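Proteasome activator protein PA26 (Trypanosoma brucei, PDB 1YAR) probably activates the 20S proteasome as a ring-forming cap of the PA28 family, docking on the end of the barrel and opening its entrance gate. Local coordinates at residues O[152-155]-O[156-160]; O[186-189]-O[190-194]. All coordinates share one frame; numbering follows the deposited sequence. Where two conformers were deposited one is given.

Contact 1. Residues O[152-155]-O[156-160]; sequences REYL and SARST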
ATOM      1  N   ARG O 152     102.189  41.282 -58.743  1.00 33.26           N
ATOM      2  CA  ARG O 152     103.204  41.644 -57.768  1.00 33.37           C
ATOM      3  C   ARG O 152     103.875  40.426 -57.121  1.00 33.27           C
ATOM      4  O   ARG O 152     105.088  40.435 -56.941  1.00 33.15           O
ATOM      5  CB  ARG O 152     102.654  42.602 -56.708  1.00 34.06           C
ATOM      6  CG  ARG O 152     103.622  42.884 -55.581  1.00 35.90           C
ATOM      7  CD  ARG O 152     103.956  44.353 -55.395  1.00 40.19           C
ATOM      8  NE  ARG O 152     104.970  44.510 -54.347  1.00 42.86           N
ATOM      9  CZ  ARG O 152     104.750  45.025 -53.130  1.00 43.40           C
ATOM     10  NH1 ARG O 152     103.548  45.489 -52.783  1.00 41.72           N
ATOM     11  NH2 ARG O 152     105.757  45.089 -52.261  1.00 42.60           N
ATOM     12  N   GLU O 153     103.092  39.403 -56.771  1.00 33.20           N
ATOM     13  CA  GLU O 153     103.630  38.137 -56.243  1.00 33.40           C
ATOM     14  C   GLU O 153     104.654  37.536 -57.220  1.00 31.52           C
ATOM     15  O   GLU O 153     105.753  37.174 -56.820  1.00 31.04           O
ATOM     16  CB  GLU O 153     102.526  37.092 -56.041  1.00 33.47           C
ATOM     17  CG  GLU O 153     101.450  37.358 -54.986  1.00 35.48           C
ATOM     18  CD  GLU O 153     100.582  36.118 -54.762  1.00 36.37           C
ATOM     19  OE1 GLU O 153     101.145  34.986 -54.847  1.00 38.02           O
ATOM     20  OE2 GLU O 153      99.339  36.255 -54.531  1.00 41.57           O
ATOM     21  N   TYR O 154     104.267  37.427 -58.488  1.00 30.92           N
ATOM     22  CA  TYR O 154     105.131  36.856 -59.535  1.00 30.11           C
ATOM     23  C   TYR O 154     106.429  37.650 -59.706  1.00 30.24           C
ATOM     24  O   TYR O 154     107.516  37.075 -59.657  1.00 30.05           O
ATOM     25  CB  TYR O 154     104.363  36.755 -60.857  1.00 30.42           C
ATOM     26  CG  TYR O 154     105.192  36.397 -62.080  1.00 29.11           C
ATOM     27  CD1 TYR O 154     105.711  35.112 -62.249  1.00 28.51           C
ATOM     28  CD2 TYR O 154     105.421  37.347 -63.091  1.00 30.95           C
ATOM     29  CE1 TYR O 154     106.475  34.791 -63.368  1.00 29.50           C
ATOM     30  CE2 TYR O 154     106.175  37.037 -64.217  1.00 29.81           C
ATOM     31  CZ  TYR O 154     106.685  35.763 -64.359  1.00 29.87           C
ATOM     32  OH  TYR O 154     107.427  35.452 -65.474  1.00 30.41           O
ATOM     33  N   LEU O 155     106.307  38.966 -59.893  1.00 29.83           N
ATOM     34  CA  LEU O 155     107.477  39.855 -60.040  1.00 30.14           C
ATOM     35  C   LEU O 155     108.432  39.796 -58.839  1.00 30.92           C
ATOM     36  O   LEU O 155     109.649  39.690 -59.023  1.00 30.77           O
ATOM     37  CB  LEU O 155     107.036  41.291 -60.369  1.00 29.55           C
ATOM     38  CG  LEU O 155     106.232  41.380 -61.677  1.00 28.70           C
ATOM     39  CD1 LEU O 155     105.640  42.799 -61.892  1.00 28.43           C
ATOM     40  CD2 LEU O 155     107.057  40.910 -62.890  1.00 29.01           C
ATOM     41  N   SER O 156     107.868  39.855 -57.629  0.50 31.13           N
ATOM     42  CA  SER O 156     108.624  39.686 -56.387  0.50 31.61           C
ATOM     43  C   SER O 156     109.475  38.425 -56.468  0.50 31.56           C
ATOM     44  O   SER O 156     110.700  38.485 -56.363  0.50 31.79           O
ATOM     45  CB  SER O 156     107.683  39.558 -55.178  0.50 31.91           C
ATOM     46  OG  SER O 156     106.677  40.560 -55.165  0.50 33.25           O
ATOM     47  N   ALA O 157     108.802  37.295 -56.682  1.00 31.47           N
ATOM     48  CA  ALA O 157     109.420  35.965 -56.668  1.00 31.48           C
ATOM     49  C   ALA O 157     110.510  35.842 -57.745  1.00 31.50           C
ATOM     50  O   ALA O 157     111.615  35.356 -57.484  1.00 31.26           O
ATOM     51  CB  ALA O 157     108.343  34.893 -56.889  1.00 31.98           C
ATOM     52  N   ARG O 158     110.190  36.318 -58.945  1.00 31.03           N
ATOM     53  CA  ARG O 158     111.118  36.232 -60.066  1.00 30.89           C
ATOM     54  C   ARG O 158     112.331  37.142 -59.863  1.00 30.71           C
ATOM     55  O   ARG O 158     113.459  36.738 -60.139  1.00 30.66           O
ATOM     56  CB  ARG O 158     110.405  36.547 -61.393  1.00 30.06           C
ATOM     57  CG  ARG O 158     110.895  35.668 -62.536  1.00 30.27           C
ATOM     58  CD  ARG O 158     110.459  36.080 -63.923  1.00 30.92           C
ATOM     59  NE  ARG O 158     110.786  35.042 -64.913  1.00 29.18           N
ATOM     60  CZ  ARG O 158     111.859  35.059 -65.713  1.00 31.61           C
ATOM     61  NH1 ARG O 158     112.724  36.071 -65.679  1.00 31.30           N
ATOM     62  NH2 ARG O 158     112.050  34.073 -66.575  1.00 32.92           N
ATOM     63  N   SER O 159     112.094  38.353 -59.356  0.50 30.85           N
ATOM     64  CA  SER O 159     113.158  39.346 -59.157  0.50 31.17           C
ATOM     65  C   SER O 159     114.222  38.929 -58.132  0.50 31.45           C
ATOM     66  O   SER O 159     115.392  39.298 -58.273  0.50 31.54           O
ATOM     67  CB  SER O 159     112.565  40.712 -58.799  0.50 30.85           C
ATOM     68  OG  SER O 159     112.059  40.724 -57.478  0.50 30.93           O
ATOM     69  N   THR O 160     113.812  38.168 -57.114  1.00 31.45           N
ATOM     70  CA  THR O 160     114.732  37.574 -56.142  1.00 31.80           C
ATOM     71  C   THR O 160     115.674  36.578 -56.821  1.00 31.72           C
ATOM     72  O   THR O 160     116.888  36.641 -56.637  1.00 31.77           O
ATOM     73  CB  THR O 160     113.944  36.864 -55.008  1.00 32.31           C
ATOM     74  OG1 THR O 160     113.083  37.805 -54.373  1.00 33.12           O
ATOM     75  CG2 THR O 160     114.878  36.408 -53.879  1.00 32.59           C
TER

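Contact 2. Residues O[186-189]-O[190-194]; sequences LLEL and RQIDA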
ATOM      1  N   LEU O 186     118.511  27.938 -61.129  1.00 29.06           N
ATOM      2  CA  LEU O 186     118.152  28.134 -62.523  1.00 29.64           C
ATOM      3  C   LEU O 186     116.838  27.441 -62.861  1.00 29.05           C
ATOM      4  O   LEU O 186     115.961  28.022 -63.500  1.00 28.87           O
ATOM      5  CB  LEU O 186     119.280  27.609 -63.424  1.00 30.13           C
ATOM      6  CG  LEU O 186     119.146  27.869 -64.920  1.00 32.39           C
ATOM      7  CD1 LEU O 186     118.943  29.347 -65.244  1.00 34.09           C
ATOM      8  CD2 LEU O 186     120.368  27.309 -65.655  1.00 31.64           C
ATOM      9  N   LEU O 187     116.695  26.201 -62.418  1.00 28.33           N
ATOM     10  CA  LEU O 187     115.440  25.478 -62.631  1.00 28.61           C
ATOM     11  C   LEU O 187     114.287  26.121 -61.841  1.00 28.29           C
ATOM     12  O   LEU O 187     113.139  26.065 -62.265  1.00 28.03           O
ATOM     13  CB  LEU O 187     115.597  24.016 -62.245  1.00 28.32           C
ATOM     14  CG  LEU O 187     116.456  23.158 -63.190  1.00 28.40           C
ATOM     15  CD1 LEU O 187     116.693  21.819 -62.594  1.00 29.65           C
ATOM     16  CD2 LEU O 187     115.802  23.029 -64.589  1.00 29.74           C
ATOM     17  N   GLU O 188     114.594  26.723 -60.690  1.00 28.77           N
ATOM     18  CA  GLU O 188     113.551  27.425 -59.931  1.00 29.53           C
ATOM     19  C   GLU O 188     112.967  28.629 -60.706  1.00 29.96           C
ATOM     20  O   GLU O 188     111.776  28.952 -60.566  1.00 29.51           O
ATOM     21  CB  GLU O 188     114.043  27.846 -58.546  1.00 29.78           C
ATOM     22  CG  GLU O 188     112.908  28.310 -57.649  1.00 31.15           C
ATOM     23  CD  GLU O 188     113.378  28.911 -56.346  1.00 34.93           C
ATOM     24  OE1 GLU O 188     112.528  29.523 -55.663  1.00 38.62           O
ATOM     25  OE2 GLU O 188     114.575  28.774 -56.009  1.00 35.65           O
ATOM     26  N   LEU O 189     113.792  29.266 -61.550  1.00 29.88           N
ATOM     27  CA  LEU O 189     113.336  30.386 -62.376  1.00 29.46           C
ATOM     28  C   LEU O 189     112.267  29.929 -63.343  1.00 29.05           C
ATOM     29  O   LEU O 189     111.217  30.579 -63.486  1.00 28.39           O
ATOM     30  CB  LEU O 189     114.501  31.010 -63.159  1.00 29.95           C
ATOM     31  CG  LEU O 189     114.212  32.261 -63.995  1.00 30.47           C
ATOM     32  CD1 LEU O 189     113.918  33.445 -63.088  1.00 31.28           C
ATOM     33  CD2 LEU O 189     115.400  32.553 -64.964  1.00 30.54           C
ATOM     34  N   ARG O 190     112.535  28.800 -63.996  1.00 27.94           N
ATOM     35  CA  ARG O 190     111.571  28.173 -64.881  1.00 28.31           C
ATOM     36  C   ARG O 190     110.336  27.744 -64.088  1.00 27.31           C
ATOM     37  O   ARG O 190     109.222  27.832 -64.601  1.00 27.07           O
ATOM     38  CB  ARG O 190     112.212  26.968 -65.568  1.00 28.25           C
ATOM     39  CG  ARG O 190     111.342  26.247 -66.535  1.00 32.28           C
ATOM     40  CD  ARG O 190     112.093  25.178 -67.281  1.00 38.08           C
ATOM     41  NE  ARG O 190     111.196  24.275 -67.983  1.00 42.87           N
ATOM     42  CZ  ARG O 190     110.671  23.184 -67.442  1.00 46.47           C
ATOM     43  NH1 ARG O 190     110.960  22.855 -66.186  1.00 47.85           N
ATOM     44  NH2 ARG O 190     109.863  22.411 -68.159  1.00 47.44           N
ATOM     45  N   GLN O 191     110.549  27.275 -62.851  1.00 27.18           N
ATOM     46  CA  GLN O 191     109.450  26.731 -62.050  1.00 27.00           C
ATOM     47  C   GLN O 191     108.512  27.841 -61.600  1.00 27.41           C
ATOM     48  O   GLN O 191     107.291  27.632 -61.510  1.00 27.64           O
ATOM     49  CB  GLN O 191     109.939  25.923 -60.843  1.00 26.56           C
ATOM     50  CG  GLN O 191     108.877  24.867 -60.373  1.00 26.30           C
ATOM     51  CD  GLN O 191     108.437  23.923 -61.496  1.00 27.28           C
ATOM     52  OE1 GLN O 191     109.280  23.322 -62.174  1.00 27.95           O
ATOM     53  NE2 GLN O 191     107.130  23.781 -61.685  1.00 26.07           N
ATOM     54  N   ILE O 192     109.080  29.006 -61.302  1.00 26.82           N
ATOM     55  CA  ILE O 192     108.278  30.176 -60.980  1.00 27.13           C
ATOM     56  C   ILE O 192     107.393  30.536 -62.182  1.00 27.41           C
ATOM     57  O   ILE O 192     106.183  30.724 -62.023  1.00 26.25           O
ATOM     58  CB  ILE O 192     109.165  31.369 -60.537  1.00 27.61           C
ATOM     59  CG1 ILE O 192     109.700  31.137 -59.131  1.00 27.31           C
ATOM     60  CG2 ILE O 192     108.377  32.696 -60.595  1.00 27.50           C
ATOM     61  CD1 ILE O 192     110.911  31.993 -58.786  1.00 26.36           C
ATOM     62  N   ASP O 193     107.983  30.610 -63.385  1.00 26.66           N
ATOM     63  CA  ASP O 193     107.183  30.866 -64.592  1.00 26.75           C
ATOM     64  C   ASP O 193     106.068  29.842 -64.786  1.00 26.50           C
ATOM     65  O   ASP O 193     104.916  30.214 -65.003  1.00 26.46           O
ATOM     66  CB  ASP O 193     108.047  30.940 -65.845  1.00 27.02           C
ATOM     67  CG  ASP O 193     108.904  32.182 -65.876  1.00 28.69           C
ATOM     68  OD1 ASP O 193     108.756  33.063 -64.990  1.00 30.74           O
ATOM     69  OD2 ASP O 193     109.783  32.358 -66.732  1.00 31.27           O
ATOM     70  N   ALA O 194     106.406  28.563 -64.700  1.00 25.22           N
ATOM     71  CA  ALA O 194     105.406  27.517 -64.855  1.00 25.26           C
ATOM     72  C   ALA O 194     104.338  27.579 -63.753  1.00 25.30           C
ATOM     73  O   ALA O 194     103.146  27.493 -64.045  1.00 24.32           O
ATOM     74  CB  ALA O 194     106.063  26.132 -64.867  1.00 25.01           C
TER
HETATM   75  O   HOH W   1     111.910  23.744 -63.404  1.00 31.97           O

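Contact 1. Residues O[152-155]-O[156-160]
Arg-152 meets Ser-156 one helical turn further on. Its carbonyl O accepts the Ser-156 N-H in a nearly straight bond, with N and O 2.9 Å apart. Ser-156 OG lies beside the same carbonyl, but at a doubtful, very short distance, and two copies of the serine were deposited. The Arg-152 side chain bends at its second torsion (chi2 122°), with Arg-152 CG 3.9 Å from Ser-156 OG in the copy given.

Glu-153 repeats the backbone pattern. Its O receives the N-H of Ala-157 at 3.1 Å (O to N). The methyl of Ala-157 rests near the same carbonyl, with CB 3.5 Å from Glu-153 O.

Tyr-154 has the main side-chain partner, Arg-158. Its O also takes the Arg-158 N-H at 2.9 Å (O to N). With CG anti to the backbone N (chi1 170°), the ring runs the same way as the extended Arg-158 chain. The two lie side by side. Tyr-154 CZ comes to 3.8 Å from Arg-158 CD, and the ring and guanidinium planes are turned 51° apart. The polar ends share an outside acceptor, Asp-193, and Arg-158 has a second carboxylate in Glu-162.

Leu-155 closes the series. Its O accepts from Ser-159 N at 2.8 Å, and its CB lies against Ser-156 N.

All of this lies on helix 150-166. Tyr-154 packs on Leu-73, Leu-74 and Leu-77 of helix 71-99 and stands edge-to-face with Phe-196 of helix 183-226. On another flank, Leu-155 touches Leu-187 of a neighbouring subunit, and Arg-152 makes a long, weak ion pair with Glu-188 of that subunit. The segment therefore joins two helices of its own chain to the adjoining subunit.

Contact 2. Residues O[186-189]-O[190-194]
Arg-190 and Leu-187 meet directly and through a water. The Arg-190 CB lies 3.5 Å from Leu-187 O. From there the side chain runs extended from CG to NE, with CG anti to the backbone N (chi1 -179°). At the polar end, NE makes weak hydrogen bonds to the carbonyls of Ile-56 and Ser-59, and NH2 is held by the carbonyl of Arg-57, the last residue of helix 24-57. The positive charge there probably suits the negative end of that helix. Arg-190 NH1 lies 3.1 Å from the water oxygen, a weak bond that meets the guanidinium at its edge and in its plane.

The water donates to Leu-187 O and to Gln-191 OE1, at 2.9 Å from each. It thus ties three residues of one turn together. Leu-187 O also accepts the N-H of Gln-191 at 2.9 Å (O to N), in a bent bond of 140°.

Next along the turn, Ile-192 lays its CG1 3.3 Å from Glu-188 O, which takes the Ile-192 N-H. Asp-193 N bonds to Leu-189 O at 3.2 Å (N to O). Gln-191 NE2 turns to Asp-195, and the Asp-193 carboxylate to Tyr-61 and to helix 150-166.

These i to i+4 bonds are those of a regular alpha-helix. Leu-189 and Ile-192 pack on helix 150-166, and Arg-190 reaches the C-terminal end of helix 24-57, all within the helical bundle of the PA28 family.

How the contacts relate
The two contacts are short pieces of consecutive helices, with centres about 11 Å apart. Asp-193 of contact 2 joins them. Its OD1 probably accepts a hydrogen bond from Tyr-154 OH at 2.8 Å. The same OD1 forms a salt bridge with Arg-158 NE, also at 2.8 Å. Two partners on one oxygen should fix the carboxylate and probably favour its charged form. Van der Waals packing by the Ile-192 and Leu-189 methyls flanks this pairing: Ile-192 CD1 lies 3.7 Å from Ala-157 O, and Leu-189 CD1 lies 3.7 Å from Arg-158 CZ. The helices also meet between subunits, where residues 152-159 of one chain face residues 182-195 of a neighbour.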